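Local structure of class D beta-lactamase (Fusobacterium nucleatum subsp. polymorphum, 4IED) at residues 33-36 / 37-40; 44-47 / 48-52; 129-132 / 133-137; 138-141 / 142-145. The protein probably hydrolyses beta-lactam antibiotics to substituted beta-amino acids, as class D serine beta-lactamases do, and so is linked to antibiotic resistance. All coordinates share one frame; numbering follows the deposited sequence.

Contact 1 of 4, residues 33-36 / 37-40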
# COMPACT_ATOMS: atom_id res chain seq x y z
N VAL A 33 -1.15 -13.63 -2.69
CA VAL A 33 -1.45 -13.23 -4.05
C VAL A 33 -2.84 -13.76 -4.40
O VAL A 33 -3.09 -14.93 -4.26
CB VAL A 33 -0.42 -13.70 -5.07
CG1 VAL A 33 -0.90 -13.37 -6.52
CG2 VAL A 33 0.98 -13.16 -4.75
N TYR A 34 -3.72 -12.87 -4.90
CA TYR A 34 -5.07 -13.23 -5.40
C TYR A 34 -5.00 -13.19 -6.91
O TYR A 34 -4.64 -12.14 -7.50
CB TYR A 34 -6.16 -12.34 -4.89
CG TYR A 34 -7.56 -12.64 -5.45
CD1 TYR A 34 -8.19 -13.82 -5.13
CD2 TYR A 34 -8.18 -11.77 -6.37
CE1 TYR A 34 -9.44 -14.12 -5.68
CE2 TYR A 34 -9.41 -12.04 -6.88
CZ TYR A 34 -10.06 -13.18 -6.51
OH TYR A 34 -11.28 -13.53 -7.03
N ASP A 35 -5.34 -14.33 -7.52
CA ASP A 35 -5.46 -14.48 -8.98
C ASP A 35 -6.91 -14.35 -9.38
O ASP A 35 -7.69 -15.24 -9.06
CB ASP A 35 -4.86 -15.87 -9.30
CG ASP A 35 -4.97 -16.30 -10.76
OD1 ASP A 35 -5.93 -15.83 -11.49
OD2 ASP A 35 -4.23 -17.23 -11.15
N LEU A 36 -7.22 -13.23 -10.00
CA LEU A 36 -8.64 -12.89 -10.31
C LEU A 36 -9.24 -13.94 -11.27
O LEU A 36 -10.36 -14.44 -11.08
CB LEU A 36 -8.75 -11.51 -10.93
CG LEU A 36 -10.15 -11.13 -11.39
CD1 LEU A 36 -11.17 -11.07 -10.28
CD2 LEU A 36 -10.06 -9.81 -12.10
N LYS A 37 -8.55 -14.23 -12.36
CA LYS A 37 -9.10 -15.09 -13.43
C LYS A 37 -9.51 -16.48 -12.89
O LYS A 37 -10.53 -17.10 -13.22
CB LYS A 37 -8.12 -15.19 -14.58
CG LYS A 37 -8.57 -15.89 -15.79
CD LYS A 37 -7.43 -15.98 -16.83
CE LYS A 37 -7.82 -16.76 -17.98
NZ LYS A 37 -6.73 -16.92 -18.98
N ASN A 38 -8.68 -17.00 -11.99
CA ASN A 38 -8.89 -18.26 -11.29
C ASN A 38 -9.52 -18.22 -9.92
O ASN A 38 -9.78 -19.30 -9.35
CB ASN A 38 -7.58 -19.05 -11.19
CG ASN A 38 -7.06 -19.43 -12.54
OD1 ASN A 38 -7.71 -20.20 -13.31
ND2 ASN A 38 -5.88 -18.90 -12.87
N ASP A 39 -9.84 -17.03 -9.47
CA ASP A 39 -10.47 -16.78 -8.20
C ASP A 39 -9.84 -17.54 -7.10
O ASP A 39 -10.52 -18.34 -6.33
CB ASP A 39 -12.00 -17.06 -8.27
CG ASP A 39 -12.73 -16.64 -6.97
OD1 ASP A 39 -12.24 -15.76 -6.20
OD2 ASP A 39 -13.81 -17.33 -6.71
N LYS A 40 -8.55 -17.38 -6.92
CA LYS A 40 -7.88 -18.21 -5.92
C LYS A 40 -6.71 -17.44 -5.34
O LYS A 40 -6.18 -16.48 -5.91
CB LYS A 40 -7.40 -19.48 -6.51
CG LYS A 40 -6.29 -19.20 -7.52
CD LYS A 40 -5.76 -20.48 -8.16
CE LYS A 40 -6.51 -21.72 -7.67
NZ LYS A 40 -5.89 -23.08 -7.85
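Tyr34 and Asp35 meet Asp39 and Lys40 across a beta hairpin whose return strand opens with a G1 beta bulge. The hairpin joins strand 29-35 to the sheet-edge strand 40-44. Tyr34 extends its ring past Lys40 O to the carboxylate of Asp39. Its OH donates to Asp39 OD1 at 2.6 Å, and this oxygen sits at the ring edge. The ring and carboxylate planes stand 81° apart. The Tyr34 side chain also packs on Val158 and Asn162 of helix 154-165. Asp35 carries the antiparallel pairing: its N donates to Lys40 O at 2.8 Å, and Lys40 N returns a bond to Asp35 O at 3.1 Å. Two residues, Asp39 and Lys40, stand across from the single Asp35. The Asp35 side chain has CG anti to the backbone N (chi1 175°), which turns the carboxylate into the loop. There OD1 accepts from Asn38 N and also from Asn220 ND2. Asn38 ND2 donates to Asp35 OD2 at 2.9 Å, on the syn side of the carboxylate, 30° out of its plane. Asp35 and Asn38 bind magnesium in a structure of this protein. Leu36 closes the turn: Asp39 N donates to Leu36 O at 3.1 Å, from above the carbonyl plane.

Contact 2 of 4, residues 44-47 / 48-52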
# COMPACT_ATOMS: atom_id res chain seq x y z
N TYR A 44 1.83 -17.67 1.76
CA TYR A 44 2.83 -18.18 2.72
C TYR A 44 2.43 -17.58 4.06
O TYR A 44 2.22 -16.37 4.15
CB TYR A 44 4.21 -17.74 2.33
CG TYR A 44 5.23 -18.16 3.36
CD1 TYR A 44 5.58 -19.49 3.52
CD2 TYR A 44 5.72 -17.26 4.29
CE1 TYR A 44 6.52 -19.85 4.49
CE2 TYR A 44 6.63 -17.61 5.24
CZ TYR A 44 7.04 -18.90 5.32
OH TYR A 44 7.96 -19.31 6.27
N ASN A 45 2.34 -18.44 5.08
CA ASN A 45 2.02 -18.08 6.46
C ASN A 45 0.61 -17.56 6.62
O ASN A 45 0.41 -16.37 6.75
CB ASN A 45 3.06 -17.12 6.99
CG ASN A 45 3.05 -17.02 8.48
OD1 ASN A 45 2.07 -17.44 9.15
ND2 ASN A 45 4.08 -16.45 9.04
N LEU A 46 -0.34 -18.48 6.53
CA LEU A 46 -1.77 -18.12 6.64
C LEU A 46 -2.23 -17.35 7.86
O LEU A 46 -2.94 -16.36 7.78
CB LEU A 46 -2.66 -19.37 6.49
CG LEU A 46 -4.18 -19.05 6.23
CD1 LEU A 46 -4.38 -18.22 5.01
CD2 LEU A 46 -5.00 -20.31 6.12
N ASP A 47 -1.73 -17.73 9.00
CA ASP A 47 -2.11 -17.06 10.22
C ASP A 47 -1.59 -15.64 10.24
O ASP A 47 -2.36 -14.68 10.57
CB ASP A 47 -1.59 -17.78 11.46
CG ASP A 47 -2.39 -19.02 11.81
OD1 ASP A 47 -3.46 -19.31 11.19
OD2 ASP A 47 -1.88 -19.74 12.69
N ARG A 48 -0.34 -15.44 9.78
CA ARG A 48 0.08 -14.04 9.68
C ARG A 48 -0.60 -13.30 8.52
O ARG A 48 -0.78 -12.10 8.63
CB ARG A 48 1.61 -14.00 9.58
CG ARG A 48 2.16 -12.59 9.55
CD ARG A 48 3.65 -12.59 9.64
NE ARG A 48 4.18 -11.24 9.42
CZ ARG A 48 5.27 -10.71 10.01
NH1 ARG A 48 5.98 -11.35 10.90
NH2 ARG A 48 5.61 -9.49 9.63
N ALA A 49 -0.97 -13.97 7.47
CA ALA A 49 -1.73 -13.31 6.38
C ALA A 49 -3.00 -12.71 6.89
O ALA A 49 -3.40 -11.69 6.41
CB ALA A 49 -2.04 -14.28 5.28
N ASN A 50 -3.57 -13.29 7.96
CA ASN A 50 -4.83 -12.74 8.57
C ASN A 50 -4.53 -11.85 9.77
O ASN A 50 -5.51 -11.36 10.44
CB ASN A 50 -5.72 -13.89 8.95
CG ASN A 50 -6.27 -14.60 7.77
OD1 ASN A 50 -6.17 -15.83 7.61
ND2 ASN A 50 -6.89 -13.83 6.93
N GLU A 51 -3.26 -11.59 10.14
CA GLU A 51 -2.97 -10.77 11.28
C GLU A 51 -2.82 -9.32 10.86
O GLU A 51 -2.16 -8.98 9.89
CB GLU A 51 -1.60 -11.19 11.92
CG GLU A 51 -1.18 -10.38 13.14
CD GLU A 51 -0.01 -10.91 13.85
OE1 GLU A 51 0.62 -11.88 13.33
OE2 GLU A 51 0.25 -10.31 14.96
N ARG A 52 -3.49 -8.46 11.59
CA ARG A 52 -3.52 -7.06 11.30
C ARG A 52 -2.29 -6.34 11.89
O ARG A 52 -1.92 -6.57 13.06
CB ARG A 52 -4.78 -6.39 11.85
CG ARG A 52 -6.04 -6.85 11.16
CD ARG A 52 -7.20 -6.12 11.77
NE ARG A 52 -8.44 -6.31 11.02
CZ ARG A 52 -9.63 -6.09 11.53
NH1 ARG A 52 -9.83 -5.82 12.80
NH2 ARG A 52 -10.69 -6.19 10.74
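Asn45 places CG anti to its own N (chi1 -163°), and a small chi2 turns OD1 toward the backbone of Arg48. Asn45 OD1 accepts from Arg48 N at 3.2 Å. The N-H points well at the oxygen, with an angle of 162°, but the donor lies above the amide carbonyl plane, 61° out of it. The same amide packs over the start of the arginine chain. OD1 and ND2 of Asn45 are each 3.5 Å from Arg48 CB. The amide has a second anchor, since Asn45 ND2 donates to Gly29 O. The Arg48 chain is extended as far as NE, which carries the guanidinium away from Asn45. There it forms a salt bridge with Asp229, and its NE bonds to Asn227.

The backbone completes the turn. Ala49 N donates to Asn45 O at 2.9 Å, in the carbonyl plane. Asn50 N reaches Leu46 O at 3.1 Å and also makes a weak bond to Asp47 O. Ala49 CB lies 3.4 Å from Leu46 O. That methyl also touches Thr30 and Val32 of strand 29-35 and Met155 of helix 154-165. The buried Ala49 thus seats the turn against the sheet, while Leu46 and Asp47 are exposed. Asn45 is the N-cap of the short helix 46-49, which follows directly on edge strand 40-44. A side-chain oxygen taking the N-H three residues on is the classic N-cap bond.

Contact 3 of 4, residues 129-132 / 133-137; sequences KLNY and GNKEI
Asn131 and Lys135 meet on the outer side of a turn whose inner side is closed by Tyr132 and Gly133. The inner side is tight. Lys135 CG lies 3.4 Å from Tyr132 O. The buried Tyr132 ring goes into the protein, edge-to-face with Phe59 and against Pro55. Tyr132 to Lys135 form a type II' beta turn, closed by a weak bond from Lys135 N to Tyr132 O. Glycine at 133 suits the positive phi of this turn. Just before it, Asn131 ends helix 108-130 in a Schellman motif.

The outer side is polar and watered. Lys135 bends at chi3 and chi4 (-81° and -65°), which folds the amine back over the turn. NZ donates to Asn131 OD1 at 2.8 Å, from above the amide carbonyl plane. It also donates to Gly133 O at 2.9 Å. One water links Asn131 O to Gly133 N, and a second joins Asn131 O to Gly133 O. Within the turn, Asn134 OD1 accepts from Glu136 N at 3.1 Å, starting an Asx turn that overlaps its end. Asn134 ND2 donates to Pro149 O. Asn134 and Glu136 are magnesium ligands in a structure of this protein.

Between them, the lysine amine and two waters bind Asn131 O and OD1 and Gly133 N and O. The positive charge of Lys135 probably polarises the two carbonyl groups that it holds together.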
# COMPACT_ATOMS: atom_id res chain seq x y z
N LYS A 129 -16.34 3.38 4.83
CA LYS A 129 -16.83 3.08 3.46
C LYS A 129 -15.98 1.98 2.82
O LYS A 129 -16.51 1.09 2.10
CB LYS A 129 -16.85 4.32 2.64
CG LYS A 129 -18.03 5.20 2.93
CD LYS A 129 -17.67 6.60 2.46
CE LYS A 129 -17.65 6.64 0.98
NZ LYS A 129 -17.63 8.09 0.61
N LEU A 130 -14.65 2.01 3.05
CA LEU A 130 -13.74 0.99 2.63
C LEU A 130 -13.72 -0.28 3.43
O LEU A 130 -13.10 -1.26 3.06
CB LEU A 130 -12.29 1.54 2.62
CG LEU A 130 -11.97 2.60 1.59
CD1 LEU A 130 -10.77 3.44 1.97
CD2 LEU A 130 -11.88 2.07 0.16
N ASN A 131 -14.36 -0.24 4.63
CA ASN A 131 -14.22 -1.25 5.63
C ASN A 131 -12.71 -1.63 5.85
O ASN A 131 -12.35 -2.80 5.87
CB ASN A 131 -14.98 -2.50 5.29
CG ASN A 131 -15.10 -3.44 6.47
OD1 ASN A 131 -15.25 -3.01 7.65
ND2 ASN A 131 -15.05 -4.72 6.19
N TYR A 132 -11.87 -0.59 5.98
CA TYR A 132 -10.40 -0.69 5.97
C TYR A 132 -9.86 -1.20 7.30
O TYR A 132 -9.83 -0.48 8.31
CB TYR A 132 -9.76 0.69 5.65
CG TYR A 132 -8.26 0.64 5.44
CD1 TYR A 132 -7.40 0.63 6.48
CD2 TYR A 132 -7.70 0.63 4.13
CE1 TYR A 132 -6.04 0.54 6.25
CE2 TYR A 132 -6.36 0.56 3.93
CZ TYR A 132 -5.49 0.51 4.99
OH TYR A 132 -4.14 0.52 4.78
N GLY A 133 -9.38 -2.45 7.32
CA GLY A 133 -8.80 -2.98 8.52
C GLY A 133 -9.69 -2.81 9.73
O GLY A 133 -10.90 -3.02 9.66
N ASN A 134 -9.11 -2.49 10.87
CA ASN A 134 -9.90 -2.24 12.06
C ASN A 134 -10.60 -0.89 12.14
O ASN A 134 -11.37 -0.60 13.08
CB ASN A 134 -9.09 -2.53 13.34
CG ASN A 134 -7.94 -1.55 13.55
OD1 ASN A 134 -7.84 -0.51 12.84
ND2 ASN A 134 -7.07 -1.86 14.56
N LYS A 135 -10.29 -0.03 11.17
CA LYS A 135 -11.00 1.28 11.06
C LYS A 135 -10.74 2.19 12.30
O LYS A 135 -11.49 3.12 12.57
CB LYS A 135 -12.50 1.14 10.82
CG LYS A 135 -12.89 0.32 9.60
CD LYS A 135 -14.28 -0.24 9.64
CE LYS A 135 -14.45 -1.51 10.47
NZ LYS A 135 -13.73 -2.69 9.97
N GLU A 136 -9.64 2.04 12.99
CA GLU A 136 -9.40 2.83 14.20
C GLU A 136 -8.49 4.03 13.86
O GLU A 136 -7.38 3.84 13.33
CB GLU A 136 -8.71 1.96 15.22
CG GLU A 136 -9.60 0.80 15.64
CD GLU A 136 -10.83 1.27 16.38
OE1 GLU A 136 -10.72 2.03 17.35
OE2 GLU A 136 -11.91 0.76 16.06
N ILE A 137 -8.95 5.19 14.26
CA ILE A 137 -8.22 6.42 14.12
C ILE A 137 -7.63 6.88 15.46
O ILE A 137 -6.71 7.72 15.48
CB ILE A 137 -9.02 7.54 13.40
CG1 ILE A 137 -9.30 7.06 11.96
CG2 ILE A 137 -8.33 8.90 13.55
CD1 ILE A 137 -10.34 8.01 11.41
O HOH W 1 -10.15 -4.20 5.14
O HOH W 2 -12.42 -4.67 7.94

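Contact 4 of 4, residues 138-141 / 142-145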
# COMPACT_ATOMS: atom_id res chain seq x y z
N GLY A 138 -8.20 6.50 16.60
CA GLY A 138 -7.65 7.05 17.88
C GLY A 138 -7.84 8.56 17.92
O GLY A 138 -8.80 9.12 17.45
N SER A 139 -6.86 9.24 18.52
CA SER A 139 -6.88 10.67 18.74
C SER A 139 -5.67 11.36 18.12
O SER A 139 -5.31 12.46 18.59
CB SER A 139 -6.90 10.92 20.27
OG SER A 139 -5.76 10.41 20.91
N GLU A 140 -5.12 10.84 17.04
CA GLU A 140 -3.91 11.39 16.37
C GLU A 140 -4.22 11.35 14.87
O GLU A 140 -3.96 10.39 14.16
CB GLU A 140 -2.64 10.58 16.65
CG GLU A 140 -2.19 10.66 18.11
CD GLU A 140 -1.52 11.92 18.51
OE1 GLU A 140 -1.19 12.71 17.60
OE2 GLU A 140 -1.31 12.15 19.71
N ILE A 141 -4.83 12.42 14.40
CA ILE A 141 -5.35 12.48 13.01
C ILE A 141 -4.22 12.39 12.01
O ILE A 141 -4.53 11.95 10.90
CB ILE A 141 -6.25 13.75 12.75
CG1 ILE A 141 -7.00 13.63 11.43
CG2 ILE A 141 -5.45 14.99 12.83
CD1 ILE A 141 -7.99 12.57 11.28
N ASP A 142 -2.96 12.74 12.35
CA ASP A 142 -1.91 12.58 11.36
C ASP A 142 -0.87 11.52 11.68
O ASP A 142 0.23 11.51 11.06
CB ASP A 142 -1.38 13.92 10.91
CG ASP A 142 -0.43 14.57 11.85
OD1 ASP A 142 -0.21 14.07 12.98
OD2 ASP A 142 0.01 15.72 11.50
N LYS A 143 -1.22 10.62 12.58
CA LYS A 143 -0.31 9.53 12.97
C LYS A 143 -0.96 8.17 12.98
O LYS A 143 -0.29 7.17 13.23
CB LYS A 143 0.35 9.74 14.32
CG LYS A 143 1.07 11.04 14.49
CD LYS A 143 1.50 11.18 15.96
CE LYS A 143 1.98 12.55 16.28
NZ LYS A 143 2.66 12.58 17.57
N PHE A 144 -2.31 8.08 12.82
CA PHE A 144 -3.00 6.83 13.12
C PHE A 144 -2.61 5.66 12.29
O PHE A 144 -2.84 4.58 12.70
CB PHE A 144 -4.54 7.02 13.08
CG PHE A 144 -5.08 7.41 11.72
CD1 PHE A 144 -5.44 6.43 10.82
CD2 PHE A 144 -5.29 8.74 11.34
CE1 PHE A 144 -5.87 6.74 9.53
CE2 PHE A 144 -5.68 9.06 10.06
CZ PHE A 144 -6.05 8.05 9.19
N TRP A 145 -2.15 5.91 11.03
CA TRP A 145 -1.73 4.84 10.16
C TRP A 145 -0.25 4.44 10.33
O TRP A 145 0.20 3.48 9.72
CB TRP A 145 -1.94 5.20 8.70
CG TRP A 145 -1.03 6.39 8.25
CD1 TRP A 145 0.09 6.32 7.56
CD2 TRP A 145 -1.37 7.80 8.34
NE1 TRP A 145 0.58 7.55 7.30
CE2 TRP A 145 -0.30 8.51 7.74
CE3 TRP A 145 -2.47 8.51 8.84
CZ2 TRP A 145 -0.28 9.90 7.62
CZ3 TRP A 145 -2.47 9.87 8.72
CH2 TRP A 145 -1.36 10.58 8.10
O HOH W 3 -1.92 13.65 15.09
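The loop between helices 108-130 and 154-165 makes a tight turn at residues 140-143, then sends Phe144 and Trp145 inward, with Trp145 bonded to the carboxylated Lys60. Lys143 N donates to Glu140 O at 3.2 Å. The N-H is nearly straight on the oxygen (167°), but it comes from above the carbonyl plane. The side chains of these two residues run alongside each other in the same direction. Glu140 folds at chi2 (-76°), which lays OE1 along the aliphatic part of Lys143, 3.4 Å from CE. Their salt bridge is long, with Glu140 OE1 3.9 Å from Lys143 NZ. A water adds a second link: it donates to Glu140 OE1 at 2.8 Å and accepts from Asp142 N. Asp142 itself turns its carboxylate to Arg116 in a salt bridge.

Ile141 O marks the start of the buried side. It lies at the edge of the Phe144 ring, 3.2 Å from CE2, and at the edge of the Trp145 ring, 3.6 Å from CZ3. The Ile141 side chain only grazes Phe144. Trp145 CE3 sits over the centre of one Phe144 face, 3.5 Å above the plane. Both rings also meet Phe59. Trp145 NE1 donates to the carboxylate carried by Lys60, which puts this indole in direct contact with the modified lysine. Around the turn, helix 108-130 supplies Lys120 against Ile141, Met123 against Phe144 and Ala115 against Trp145, while Leu150, later in the same loop, packs on Phe144.

In the fold
Contacts 1 and 2 are surface contacts at either end of edge strand 40-44. Contacts 3 and 4 are partly buried and follow one another in the loop from helix 108-130 to helix 154-165. Contact 1 is strand pairing with carboxylate bonds, whereas contact 2 is a capped helical turn. Contacts 3 and 4 each pair a polar, watered side with inward aromatics, one ring in contact 3 and two in contact 4, and both reach Phe59. They touch where Ile137 packs on Phe144. Arg52 of contact 2 packs on Gly133 and Asn134 of contact 3, the point where these two contacts touch. Contacts 1 and 4 lie about 34 Å apart between centres, on opposite sides of the chain's centre.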